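Local coordinates for protein HTH-type transcriptional repressor NemR (Escherichia coli, PDB 4YZE) that represses transcription of the nemRA-gloA operon by binding the NemR box, and takes part in the response to electrophiles and reactive chlorine species, at residues Glu13-Thr18 against Ser34-Thr39; Ser53-Gly58 against Asp119-Met124; Ser151-Gly156 against Ile195-Ala200. The protein carries 5 engineered substitutions. One frame throughout, in Å; residues are numbered along the deposited sequence.

From the N terminus, contact 1 closes first. It brings helix 33-40 back against helix 10-26 inside the DNA-binding domain. Contact 2 opens after it and closes the longest loop of the three, 60 residues between its segments. It ties the start of helix 54-79, in the DNA-binding domain, to the start of helix 122-148 in the C-terminal domain. Contact 3 comes last and joins the loop after helix 122-148 to the tail after helix 183-195. The three follow in series, with no nesting or crossing. Contacts 1 and 2 touch through Leu15, Leu16 and Phe57. Contact 3 lies on the opposite side of the chain's centre, its centre about 41 Å from that of contact 2.

Contact 1. Residues Glu13-Thr18 against Ser34-Thr39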
loop_
_atom_site.group_PDB
_atom_site.type_symbol
_atom_site.label_atom_id
_atom_site.label_comp_id
_atom_site.label_asym_id
_atom_site.label_seq_id
_atom_site.Cartn_x
_atom_site.Cartn_y
_atom_site.Cartn_z
ATOM N N GLU A 13 -2.733 28.555 6.804
ATOM C CA GLU A 13 -3.533 27.513 6.157
ATOM C C GLU A 13 -3.234 27.452 4.660
ATOM O O GLU A 13 -3.196 26.372 4.065
ATOM C CB GLU A 13 -5.033 27.745 6.374
ATOM C CG GLU A 13 -5.535 27.407 7.770
ATOM C CD GLU A 13 -5.535 25.910 8.059
ATOM O OE1 GLU A 13 -6.032 25.134 7.210
ATOM O OE2 GLU A 13 -5.040 25.513 9.138
ATOM N N HIS A 14 -3.017 28.615 4.058
ATOM C CA HIS A 14 -2.723 28.668 2.635
ATOM C C HIS A 14 -1.458 27.887 2.295
ATOM O O HIS A 14 -1.462 27.100 1.350
ATOM C CB HIS A 14 -2.601 30.106 2.144
ATOM C CG HIS A 14 -2.453 30.215 0.662
ATOM N ND1 HIS A 14 -3.216 29.468 -0.220
ATOM C CD2 HIS A 14 -1.628 30.962 -0.104
ATOM C CE1 HIS A 14 -2.869 29.757 -1.453
ATOM N NE2 HIS A 14 -1.904 30.667 -1.416
ATOM N N LEU A 15 -0.387 28.102 3.060
ATOM C CA LEU A 15 0.851 27.345 2.868
ATOM C C LEU A 15 0.618 25.834 3.047
ATOM O O LEU A 15 1.057 25.019 2.230
ATOM C CB LEU A 15 1.929 27.824 3.843
ATOM C CG LEU A 15 2.622 29.160 3.550
ATOM C CD1 LEU A 15 3.419 29.633 4.753
ATOM C CD2 LEU A 15 3.522 29.061 2.328
ATOM N N LEU A 16 -0.077 25.465 4.116
ATOM C CA LEU A 16 -0.320 24.054 4.397
ATOM C C LEU A 16 -1.102 23.404 3.258
ATOM O O LEU A 16 -0.736 22.327 2.784
ATOM C CB LEU A 16 -1.040 23.893 5.732
ATOM C CG LEU A 16 -0.193 24.333 6.929
ATOM C CD1 LEU A 16 -1.034 24.415 8.198
ATOM C CD2 LEU A 16 1.003 23.391 7.140
ATOM N N ALA A 17 -2.140 24.095 2.789
ATOM C CA ALA A 17 -2.997 23.586 1.714
ATOM C C ALA A 17 -2.214 23.389 0.426
ATOM O O ALA A 17 -2.317 22.345 -0.227
ATOM C CB ALA A 17 -4.178 24.520 1.483
ATOM N N THR A 18 -1.442 24.408 0.061
ATOM C CA THR A 18 -0.597 24.344 -1.126
ATOM C C THR A 18 0.376 23.175 -1.007
ATOM O O THR A 18 0.532 22.398 -1.949
ATOM C CB THR A 18 0.200 25.634 -1.301
ATOM O OG1 THR A 18 -0.679 26.759 -1.168
ATOM C CG2 THR A 18 0.871 25.664 -2.668
ATOM N N SER A 34 11.121 26.442 -2.843
ATOM C CA SER A 34 10.838 27.526 -3.777
ATOM C C SER A 34 9.613 27.222 -4.639
ATOM O O SER A 34 8.836 28.120 -4.957
ATOM C CB SER A 34 12.062 27.871 -4.645
ATOM O OG SER A 34 12.446 26.781 -5.464
ATOM N N GLU A 35 9.427 25.957 -4.998
ATOM C CA GLU A 35 8.228 25.566 -5.728
ATOM C C GLU A 35 6.995 25.838 -4.865
ATOM O O GLU A 35 5.986 26.378 -5.332
ATOM C CB GLU A 35 8.303 24.093 -6.128
ATOM C CG GLU A 35 7.055 23.571 -6.833
ATOM C CD GLU A 35 7.186 22.114 -7.242
ATOM O OE1 GLU A 35 8.124 21.445 -6.755
ATOM O OE2 GLU A 35 6.355 21.643 -8.053
ATOM N N LEU A 36 7.094 25.473 -3.593
ATOM C CA LEU A 36 6.010 25.694 -2.649
ATOM C C LEU A 36 5.687 27.184 -2.518
ATOM O O LEU A 36 4.523 27.578 -2.616
ATOM C CB LEU A 36 6.376 25.100 -1.291
ATOM C CG LEU A 36 5.338 25.064 -0.167
ATOM C CD1 LEU A 36 5.375 26.320 0.680
ATOM C CD2 LEU A 36 3.938 24.840 -0.718
ATOM N N LEU A 37 6.713 28.011 -2.311
ATOM C CA LEU A 37 6.477 29.427 -2.053
ATOM C C LEU A 37 5.952 30.152 -3.287
ATOM O O LEU A 37 5.111 31.043 -3.179
ATOM C CB LEU A 37 7.748 30.109 -1.553
ATOM C CG LEU A 37 8.445 29.547 -0.323
ATOM C CD1 LEU A 37 9.680 30.382 -0.014
ATOM C CD2 LEU A 37 7.512 29.512 0.868
ATOM N N LYS A 38 6.454 29.779 -4.459
ATOM C CA LYS A 38 6.031 30.433 -5.693
ATOM C C LYS A 38 4.587 30.063 -6.010
ATOM O O LYS A 38 3.815 30.891 -6.485
ATOM C CB LYS A 38 6.956 30.057 -6.854
ATOM N N THR A 39 4.231 28.814 -5.734
ATOM C CA THR A 39 2.869 28.336 -5.935
ATOM C C THR A 39 1.895 28.978 -4.934
ATOM O O THR A 39 0.760 29.320 -5.284
ATOM C CB THR A 39 2.812 26.802 -5.815
ATOM O OG1 THR A 39 3.851 26.217 -6.618
ATOM C CG2 THR A 39 1.446 26.265 -6.260
#
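Leu15 and Leu36 meet through their methyl groups. Their side chains cross at about a right angle, and Leu15 CD2 lies 3.7 Å from Leu36 CD1. Leu15 CD2 also comes within 4.3 Å of Leu37 CD2. The other branch of Leu36 serves a second partner: its CD2 is 3.7 Å from Thr18 CG2. That methyl of Thr18 also meets Thr39 CG2, again at 3.7 Å.

The axes of the two segments come within 9.7 Å, and their N-to-C directions are 123° apart. Both helices belong to the three-helix DNA-binding domain of the TetR family. Helix 33-40 is the first helix of the predicted helix-turn-helix, and helix 10-26 packs against it. Phe47 of helix 44-50 touches both Leu15 and Leu37, and Phe57 adds to the packing around Leu15.

No hydrogen bond joins the two segments, though His14 NE2 makes a weak one to Ala40 O, just past 34-39. Glu13 OE1 pairs with Arg64 of helix 54-79. Thr18 has CG2 anti to the backbone N, which leaves OG1 (chi1 -48°) beside that N. Thr18 OG1 gives a 2.7 Å bond to His14 O. Thr18 N reaches that oxygen from the opposite face of its plane.

Contact 2. Residues Ser53-Gly58 against Asp119-Met124; sequences SKEAFG and DLSEDM
Glu55 and Ser121 make the one hydrogen bond between the segments. Ser121 OG donates to Glu55 OE2 at 3.1 Å, and OE2 receives it on its anti lone pair, turned away from OE1. The Glu55 side chain leaves its helix with CG anti to the backbone N, and it bends at chi2 (-95°). Its CG also packs on the serine, 3.5 Å from Ser121 CB. Asp123 comes up beside the same oxygen, with CB 3.2 Å from Glu55 OE2. The two carboxylates are turned 78° apart. Asp123 OD2 is 3.4 Å from Glu55 OE2, and both atoms are acceptors.

Next to this polar pair, Met124 lies against Gly58. Met124 CE is 3.8 Å from Gly58 CA. A side chain at Gly58 would point toward Met124, and a CB there would run into its sulfur. The helix backbone can therefore come close to the methionine. Val59 and Leu62 of helix 54-79 and Phe28 also touch Met124.

The next shell positions the polar groups and the helix start that carries Glu55. Ser121 is the N-cap of helix 122-148, and its OG accepts from Met124 N at 3.1 Å. Ser53 is the N-cap of helix 54-79, where its OG accepts from Ala56 N. Glu55 OE1 forms a salt bridge with Arg52. The contact thus joins the starts of two helices, one in the DNA-binding domain and one in the C-terminal domain.

Ser121 OG links the two helix starts by accepting from its own helix and donating to the other. Arg52 probably offsets part of the repulsion between the carboxylates of Glu55 and Asp123. Their closeness would probably raise the pKa of one of them, an effect that Arg52 would lessen at Glu55.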
loop_
_atom_site.group_PDB
_atom_site.type_symbol
_atom_site.label_atom_id
_atom_site.label_comp_id
_atom_site.label_asym_id
_atom_site.label_seq_id
_atom_site.Cartn_x
_atom_site.Cartn_y
_atom_site.Cartn_z
ATOM N N SER A 53 11.242 25.088 9.418
ATOM C CA SER A 53 11.858 24.433 8.271
ATOM C C SER A 53 10.849 23.664 7.434
ATOM O O SER A 53 9.660 23.599 7.767
ATOM C CB SER A 53 12.926 23.455 8.742
ATOM O OG SER A 53 12.330 22.402 9.484
ATOM N N LYS A 54 11.337 23.068 6.349
ATOM C CA LYS A 54 10.493 22.260 5.492
ATOM C C LYS A 54 9.962 21.079 6.283
ATOM O O LYS A 54 8.794 20.690 6.137
ATOM C CB LYS A 54 11.261 21.769 4.265
ATOM C CG LYS A 54 10.401 20.893 3.354
ATOM C CD LYS A 54 11.218 20.168 2.299
ATOM C CE LYS A 54 10.295 19.427 1.359
ATOM N NZ LYS A 54 10.982 18.437 0.480
ATOM N N GLU A 55 10.818 20.518 7.131
ATOM C CA GLU A 55 10.442 19.362 7.933
ATOM C C GLU A 55 9.310 19.722 8.882
ATOM O O GLU A 55 8.340 18.977 9.011
ATOM C CB GLU A 55 11.636 18.823 8.727
ATOM C CG GLU A 55 11.274 17.563 9.581
ATOM C CD GLU A 55 10.908 17.893 11.028
ATOM O OE1 GLU A 55 10.952 19.080 11.411
ATOM O OE2 GLU A 55 10.585 16.965 11.797
ATOM N N ALA A 56 9.445 20.871 9.542
ATOM C CA ALA A 56 8.437 21.326 10.500
ATOM C C ALA A 56 7.089 21.505 9.794
ATOM O O ALA A 56 6.028 21.093 10.291
ATOM C CB ALA A 56 8.890 22.627 11.160
ATOM N N PHE A 57 7.159 22.111 8.617
ATOM C CA PHE A 57 6.008 22.328 7.774
ATOM C C PHE A 57 5.271 21.026 7.420
ATOM O O PHE A 57 4.029 20.963 7.459
ATOM C CB PHE A 57 6.465 23.032 6.501
ATOM C CG PHE A 57 5.403 23.135 5.476
ATOM C CD1 PHE A 57 4.464 24.153 5.543
ATOM C CD2 PHE A 57 5.332 22.217 4.448
ATOM C CE1 PHE A 57 3.472 24.261 4.590
ATOM C CE2 PHE A 57 4.342 22.310 3.492
ATOM C CZ PHE A 57 3.409 23.335 3.563
ATOM N N GLY A 58 6.037 19.998 7.054
ATOM C CA GLY A 58 5.468 18.699 6.743
ATOM C C GLY A 58 4.675 18.099 7.898
ATOM O O GLY A 58 3.612 17.529 7.680
ATOM N N ASP A 119 12.571 7.716 3.711
ATOM C CA ASP A 119 13.319 8.973 3.743
ATOM C C ASP A 119 12.531 10.160 4.320
ATOM O O ASP A 119 12.394 11.195 3.659
ATOM C CB ASP A 119 13.824 9.323 2.338
ATOM N N LEU A 120 12.033 10.017 5.550
ATOM C CA LEU A 120 11.302 11.092 6.231
ATOM C C LEU A 120 11.743 11.252 7.686
ATOM O O LEU A 120 12.202 10.292 8.302
ATOM C CB LEU A 120 9.798 10.821 6.194
ATOM C CG LEU A 120 9.078 10.995 4.856
ATOM C CD1 LEU A 120 7.593 10.713 5.003
ATOM C CD2 LEU A 120 9.314 12.403 4.315
ATOM N N SER A 121 11.594 12.451 8.247
ATOM C CA SER A 121 11.866 12.632 9.673
ATOM C C SER A 121 11.010 11.704 10.545
ATOM O O SER A 121 9.901 11.311 10.160
ATOM C CB SER A 121 11.636 14.079 10.100
ATOM O OG SER A 121 10.274 14.453 9.991
ATOM N N GLU A 122 11.534 11.339 11.714
ATOM C CA GLU A 122 10.736 10.561 12.647
ATOM C C GLU A 122 9.465 11.341 12.952
ATOM O O GLU A 122 8.391 10.745 13.057
ATOM C CB GLU A 122 11.512 10.230 13.930
ATOM C CG GLU A 122 10.640 9.768 15.110
ATOM C CD GLU A 122 9.724 8.558 14.799
ATOM O OE1 GLU A 122 10.035 7.736 13.904
ATOM O OE2 GLU A 122 8.677 8.423 15.472
ATOM N N ASP A 123 9.578 12.671 13.037
ATOM C CA ASP A 123 8.405 13.489 13.328
ATOM C C ASP A 123 7.301 13.272 12.284
ATOM O O ASP A 123 6.125 13.147 12.647
ATOM C CB ASP A 123 8.784 14.964 13.494
ATOM C CG ASP A 123 10.013 15.137 14.361
ATOM O OD1 ASP A 123 10.816 14.191 14.373
ATOM O OD2 ASP A 123 10.177 16.173 15.043
ATOM N N MET A 124 7.681 13.162 11.008
ATOM C CA MET A 124 6.689 12.934 9.952
ATOM C C MET A 124 6.171 11.490 9.883
ATOM O O MET A 124 4.966 11.273 9.744
ATOM C CB MET A 124 7.196 13.388 8.585
ATOM C CG MET A 124 7.314 14.903 8.446
ATOM S SD MET A 124 7.596 15.395 6.725
ATOM C CE MET A 124 5.989 14.961 6.030
#

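Contact 3. Residues Ser151-Gly156 against Ile195-Ala200; sequences SLTFSG and IIATPA. Engineered in segment 151-156: Ser151 (natural residue Cys), Ser155 (natural residue Cys).
A single antiparallel beta bridge joins the loop between helices 122-148 and 158-179 to the C-terminal tail. Thr153 and Ala197 are its hydrogen-bonded pair. Thr153 N donates to Ala197 O at 2.8 Å, and Ala197 N donates to Thr153 O at 3.0 Å. The second bond lies in the plane of its carbonyl. Leu152 CA adds a CA-H...O contact to Ala197 O at 3.1 Å.

Ile196 divides its branches between two neighbours. Its CG2, anti to the backbone N, meets Leu152 CB at 3.9 Å. Its CD1 reaches Phe154 CB at 3.8 Å. Both pairs lie side by side and point the same way. An alanine at Ile196 would probably open a gap beside Leu152 and Phe154, since the branches that fill it would be gone.

At the far end, Pro199 CD rests 3.4 Å from Ser151 O. Ser151 is an engineered substitution, and its OG bonds to Asn149. Arg147 holds Phe154 O and makes a cation-pi contact with the Phe154 ring. Ile195 packs on Ile195 of the second subunit. The paired backbone bonds between Thr153 and Ala197 are those of an isolated antiparallel bridge, here set in a mainly helical C-terminal domain.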
loop_
_atom_site.group_PDB
_atom_site.type_symbol
_atom_site.label_atom_id
_atom_site.label_comp_id
_atom_site.label_asym_id
_atom_site.label_seq_id
_atom_site.Cartn_x
_atom_site.Cartn_y
_atom_site.Cartn_z
ATOM N N SER A 151 -26.163 -4.941 14.811
ATOM C CA SER A 151 -26.152 -4.540 13.390
ATOM C C SER A 151 -25.293 -5.434 12.500
ATOM O O SER A 151 -25.451 -5.435 11.277
ATOM C CB SER A 151 -25.536 -3.136 13.212
ATOM O OG SER A 151 -26.265 -2.109 13.841
ATOM N N LEU A 152 -24.318 -6.114 13.090
ATOM C CA LEU A 152 -23.291 -6.771 12.288
ATOM C C LEU A 152 -22.564 -7.817 13.087
ATOM O O LEU A 152 -22.492 -7.730 14.305
ATOM C CB LEU A 152 -22.278 -5.747 11.766
ATOM C CG LEU A 152 -21.614 -4.801 12.774
ATOM C CD1 LEU A 152 -20.423 -5.449 13.476
ATOM C CD2 LEU A 152 -21.176 -3.510 12.097
ATOM N N THR A 153 -21.981 -8.775 12.382
ATOM C CA THR A 153 -21.238 -9.842 13.027
ATOM C C THR A 153 -19.954 -10.067 12.236
ATOM O O THR A 153 -19.913 -9.786 11.031
ATOM C CB THR A 153 -22.087 -11.149 13.128
ATOM O OG1 THR A 153 -21.482 -12.053 14.060
ATOM C CG2 THR A 153 -22.241 -11.820 11.770
ATOM N N PHE A 154 -18.910 -10.531 12.923
ATOM C CA PHE A 154 -17.639 -10.880 12.296
ATOM C C PHE A 154 -16.807 -11.732 13.247
ATOM O O PHE A 154 -17.131 -11.854 14.419
ATOM C CB PHE A 154 -16.846 -9.615 11.906
ATOM C CG PHE A 154 -16.509 -8.726 13.072
ATOM C CD1 PHE A 154 -17.392 -7.739 13.488
ATOM C CD2 PHE A 154 -15.305 -8.876 13.755
ATOM C CE1 PHE A 154 -17.086 -6.913 14.569
ATOM C CE2 PHE A 154 -14.988 -8.063 14.843
ATOM C CZ PHE A 154 -15.879 -7.075 15.247
ATOM N N SER A 155 -15.701 -12.279 12.750
ATOM C CA SER A 155 -14.809 -13.095 13.566
ATOM C C SER A 155 -13.761 -12.262 14.308
ATOM O O SER A 155 -13.101 -11.415 13.709
ATOM C CB SER A 155 -14.113 -14.133 12.681
ATOM O OG SER A 155 -13.463 -15.126 13.455
ATOM N N GLY A 156 -13.616 -12.492 15.614
ATOM C CA GLY A 156 -12.512 -11.906 16.367
ATOM C C GLY A 156 -12.699 -10.550 17.034
ATOM O O GLY A 156 -13.791 -9.989 17.057
ATOM N N ILE A 195 -17.591 -10.323 4.966
ATOM C CA ILE A 195 -16.875 -10.524 6.224
ATOM C C ILE A 195 -17.600 -9.858 7.395
ATOM O O ILE A 195 -17.704 -10.434 8.479
ATOM C CB ILE A 195 -15.419 -9.997 6.118
ATOM C CG1 ILE A 195 -14.612 -10.888 5.177
ATOM C CG2 ILE A 195 -14.760 -9.972 7.470
ATOM C CD1 ILE A 195 -14.774 -12.373 5.495
ATOM N N ILE A 196 -18.063 -8.627 7.173
ATOM C CA ILE A 196 -18.842 -7.888 8.161
ATOM C C ILE A 196 -20.296 -8.088 7.764
ATOM O O ILE A 196 -20.834 -7.318 6.958
ATOM C CB ILE A 196 -18.496 -6.364 8.165
ATOM C CG1 ILE A 196 -16.988 -6.150 8.272
ATOM C CG2 ILE A 196 -19.235 -5.638 9.304
ATOM C CD1 ILE A 196 -16.330 -6.775 9.504
ATOM N N ALA A 197 -20.920 -9.136 8.308
ATOM C CA ALA A 197 -22.233 -9.583 7.835
ATOM C C ALA A 197 -23.377 -9.060 8.674
ATOM O O ALA A 197 -23.200 -8.637 9.815
ATOM C CB ALA A 197 -22.304 -11.109 7.781
ATOM N N THR A 198 -24.572 -9.136 8.110
ATOM C CA THR A 198 -25.769 -8.906 8.888
ATOM C C THR A 198 -25.997 -10.163 9.716
ATOM O O THR A 198 -25.765 -11.275 9.238
ATOM C CB THR A 198 -26.967 -8.620 7.985
ATOM O OG1 THR A 198 -27.204 -9.754 7.143
ATOM C CG2 THR A 198 -26.674 -7.408 7.108
ATOM N N PRO A 199 -26.399 -9.988 10.978
ATOM C CA PRO A 199 -26.709 -11.124 11.859
ATOM C C PRO A 199 -27.770 -12.017 11.230
ATOM O O PRO A 199 -28.628 -11.494 10.522
ATOM C CB PRO A 199 -27.274 -10.446 13.110
ATOM C CG PRO A 199 -26.627 -9.094 13.129
ATOM C CD PRO A 199 -26.494 -8.691 11.675
ATOM N N ALA A 200 -27.707 -13.326 11.482
ATOM C CA ALA A 200 -28.685 -14.296 10.967
ATOM C C ALA A 200 -30.133 -13.868 11.189
ATOM O O ALA A 200 -31.006 -14.152 10.365
ATOM C CB ALA A 200 -28.449 -15.661 11.586
#